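Local coordinates for protein putative Ribokinase II (Escherichia coli O6, PDB 3IQ0) that probably phosphorylates a sugar with ATP and magnesium, as a ribokinase-like member of the pfkB family of carbohydrate kinases, at residues I42-V47 with H71-D76. Numbering follows the deposited sequence.
Sequences IFIDQV and HRLAAD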
loop_
_atom_site.group_PDB
_atom_site.type_symbol
_atom_site.label_atom_id
_atom_site.label_comp_id
_atom_site.label_asym_id
_atom_site.label_seq_id
_atom_site.Cartn_x
_atom_site.Cartn_y
_atom_site.Cartn_z
ATOM N N ILE B 42 7.462 1.168 17.575
ATOM C CA ILE B 42 8.331 0.204 18.235
ATOM C C ILE B 42 9.004 0.868 19.440
ATOM O O ILE B 42 9.129 0.262 20.507
ATOM C CB ILE B 42 9.392 -0.341 17.260
ATOM C CG1 ILE B 42 8.699 -0.950 16.039
ATOM C CG2 ILE B 42 10.242 -1.394 17.956
ATOM C CD1 ILE B 42 9.631 -1.299 14.911
ATOM N N PHE B 43 9.431 2.115 19.269
ATOM C CA PHE B 43 10.062 2.859 20.355
ATOM C C PHE B 43 9.109 2.913 21.545
ATOM O O PHE B 43 9.459 2.529 22.663
ATOM C CB PHE B 43 10.369 4.301 19.916
ATOM C CG PHE B 43 10.794 5.217 21.045
ATOM C CD1 PHE B 43 12.127 5.285 21.445
ATOM C CD2 PHE B 43 9.860 6.014 21.704
ATOM C CE1 PHE B 43 12.529 6.133 22.480
ATOM C CE2 PHE B 43 10.244 6.869 22.747
ATOM C CZ PHE B 43 11.581 6.928 23.133
ATOM N N ILE B 44 7.899 3.396 21.288
ATOM C CA ILE B 44 6.901 3.541 22.337
ATOM C C ILE B 44 6.454 2.215 22.935
ATOM O O ILE B 44 6.094 2.157 24.109
ATOM C CB ILE B 44 5.669 4.333 21.822
ATOM C CG1 ILE B 44 5.110 5.185 22.957
ATOM C CG2 ILE B 44 4.602 3.399 21.286
ATOM C CD1 ILE B 44 6.068 6.250 23.420
ATOM N N ASP B 45 6.466 1.149 22.142
ATOM C CA ASP B 45 6.067 -0.152 22.679
ATOM C C ASP B 45 7.122 -0.600 23.698
ATOM O O ASP B 45 6.794 -1.201 24.729
ATOM C CB ASP B 45 5.948 -1.192 21.569
ATOM C CG ASP B 45 5.227 -2.445 22.026
ATOM O OD1 ASP B 45 4.085 -2.326 22.509
ATOM O OD2 ASP B 45 5.795 -3.546 21.893
ATOM N N GLN B 46 8.387 -0.299 23.423
ATOM C CA GLN B 46 9.445 -0.689 24.347
ATOM C C GLN B 46 9.307 0.131 25.623
ATOM O O GLN B 46 9.514 -0.381 26.719
ATOM C CB GLN B 46 10.828 -0.481 23.716
ATOM C CG GLN B 46 12.010 -0.885 24.611
ATOM C CD GLN B 46 11.866 -2.291 25.168
ATOM O OE1 GLN B 46 11.312 -2.496 26.258
ATOM N NE2 GLN B 46 12.347 -3.266 24.422
ATOM N N VAL B 47 8.937 1.402 25.485
ATOM C CA VAL B 47 8.756 2.244 26.658
ATOM C C VAL B 47 7.665 1.691 27.566
ATOM O O VAL B 47 7.872 1.560 28.767
ATOM C CB VAL B 47 8.374 3.688 26.282
ATOM C CG1 VAL B 47 7.975 4.449 27.522
ATOM C CG2 VAL B 47 9.546 4.378 25.589
ATOM N N HIS B 71 -4.556 -2.121 18.544
ATOM C CA HIS B 71 -4.807 -3.184 19.514
ATOM C C HIS B 71 -3.546 -3.575 20.279
ATOM O O HIS B 71 -3.567 -3.718 21.506
ATOM C CB HIS B 71 -5.369 -4.424 18.809
ATOM C CG HIS B 71 -6.742 -4.235 18.241
ATOM N ND1 HIS B 71 -7.323 -5.147 17.389
ATOM C CD2 HIS B 71 -7.645 -3.240 18.406
ATOM C CE1 HIS B 71 -8.529 -4.721 17.049
ATOM N NE2 HIS B 71 -8.748 -3.568 17.652
ATOM N N ARG B 72 -2.452 -3.759 19.549
ATOM C CA ARG B 72 -1.176 -4.136 20.153
ATOM C C ARG B 72 -0.699 -3.065 21.133
ATOM O O ARG B 72 -0.368 -3.366 22.272
ATOM C CB ARG B 72 -0.114 -4.347 19.068
ATOM C CG ARG B 72 1.316 -4.346 19.598
ATOM C CD ARG B 72 1.576 -5.524 20.524
ATOM N NE ARG B 72 2.080 -6.676 19.789
ATOM C CZ ARG B 72 3.370 -6.954 19.621
ATOM N NH1 ARG B 72 4.302 -6.169 20.147
ATOM N NH2 ARG B 72 3.729 -8.013 18.911
ATOM N N LEU B 73 -0.652 -1.819 20.677
ATOM C CA LEU B 73 -0.210 -0.711 21.522
ATOM C C LEU B 73 -1.100 -0.524 22.749
ATOM O O LEU B 73 -0.603 -0.322 23.858
ATOM C CB LEU B 73 -0.168 0.581 20.698
ATOM C CG LEU B 73 1.179 1.047 20.112
ATOM C CD1 LEU B 73 2.192 -0.066 20.090
ATOM C CD2 LEU B 73 0.955 1.612 18.735
ATOM N N ALA B 74 -2.411 -0.590 22.557
ATOM C CA ALA B 74 -3.331 -0.422 23.677
ATOM C C ALA B 74 -3.153 -1.555 24.677
ATOM O O ALA B 74 -3.076 -1.325 25.884
ATOM C CB ALA B 74 -4.771 -0.386 23.174
ATOM N N ALA B 75 -3.074 -2.781 24.171
ATOM C CA ALA B 75 -2.907 -3.949 25.024
ATOM C C ALA B 75 -1.605 -3.883 25.812
ATOM O O ALA B 75 -1.535 -4.370 26.938
ATOM C CB ALA B 75 -2.948 -5.228 24.180
ATOM N N ASP B 76 -0.573 -3.277 25.229
ATOM C CA ASP B 76 0.703 -3.171 25.915
ATOM C C ASP B 76 0.739 -2.025 26.925
ATOM O O ASP B 76 1.726 -1.850 27.642
ATOM C CB ASP B 76 1.850 -3.046 24.910
ATOM C CG ASP B 76 2.192 -4.377 24.256
ATOM O OD1 ASP B 76 1.759 -5.434 24.770
ATOM O OD2 ASP B 76 2.909 -4.380 23.239
#
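With CG anti to the backbone N (chi1 -166°), Asp-45 extends its carboxylate across to segment 71-76, where Asp-76 turns its own CG anti to the carbonyl carbon (chi1 -76°) and meets it. Asp-45 OD1 lies 2.5 Å from Asp-76 OD2, so close for two acid oxygens that one of the groups probably holds a proton. The two carboxylate planes are moderately inclined to each other. Arg-72 probably offsets the remaining negative charge: NH1 of Arg-72 forms a salt bridge of 3.5 Å with Asp-45 OD2, which sits at the edge of the guanidinium. Arg-72 NH1 also makes a long salt bridge, 3.8 Å, to Asp-76 OD2 in its own segment, closing a three-residue network, while NH2 pairs with Glu-298. The network ties together helices 39-49 and 64-75, linked through strand 54-61 of the large, mostly parallel sheet of this ribokinase-like fold; the local axes run nearly parallel, 24° apart and 10.2 Å at closest approach. Apolar contact is light beside it. Leu-73 CD1 approaches the acid from the earlier turn, 3.8 Å from Asp-45 OD1, and Leu-73 CG touches Ile-44 CG2 at 4.3 Å. Ile-44 also rests on Cys-54 of strand 54-61, and Thr-48 OG1 is hydrogen-bonded to the carbonyl O of Asp-76.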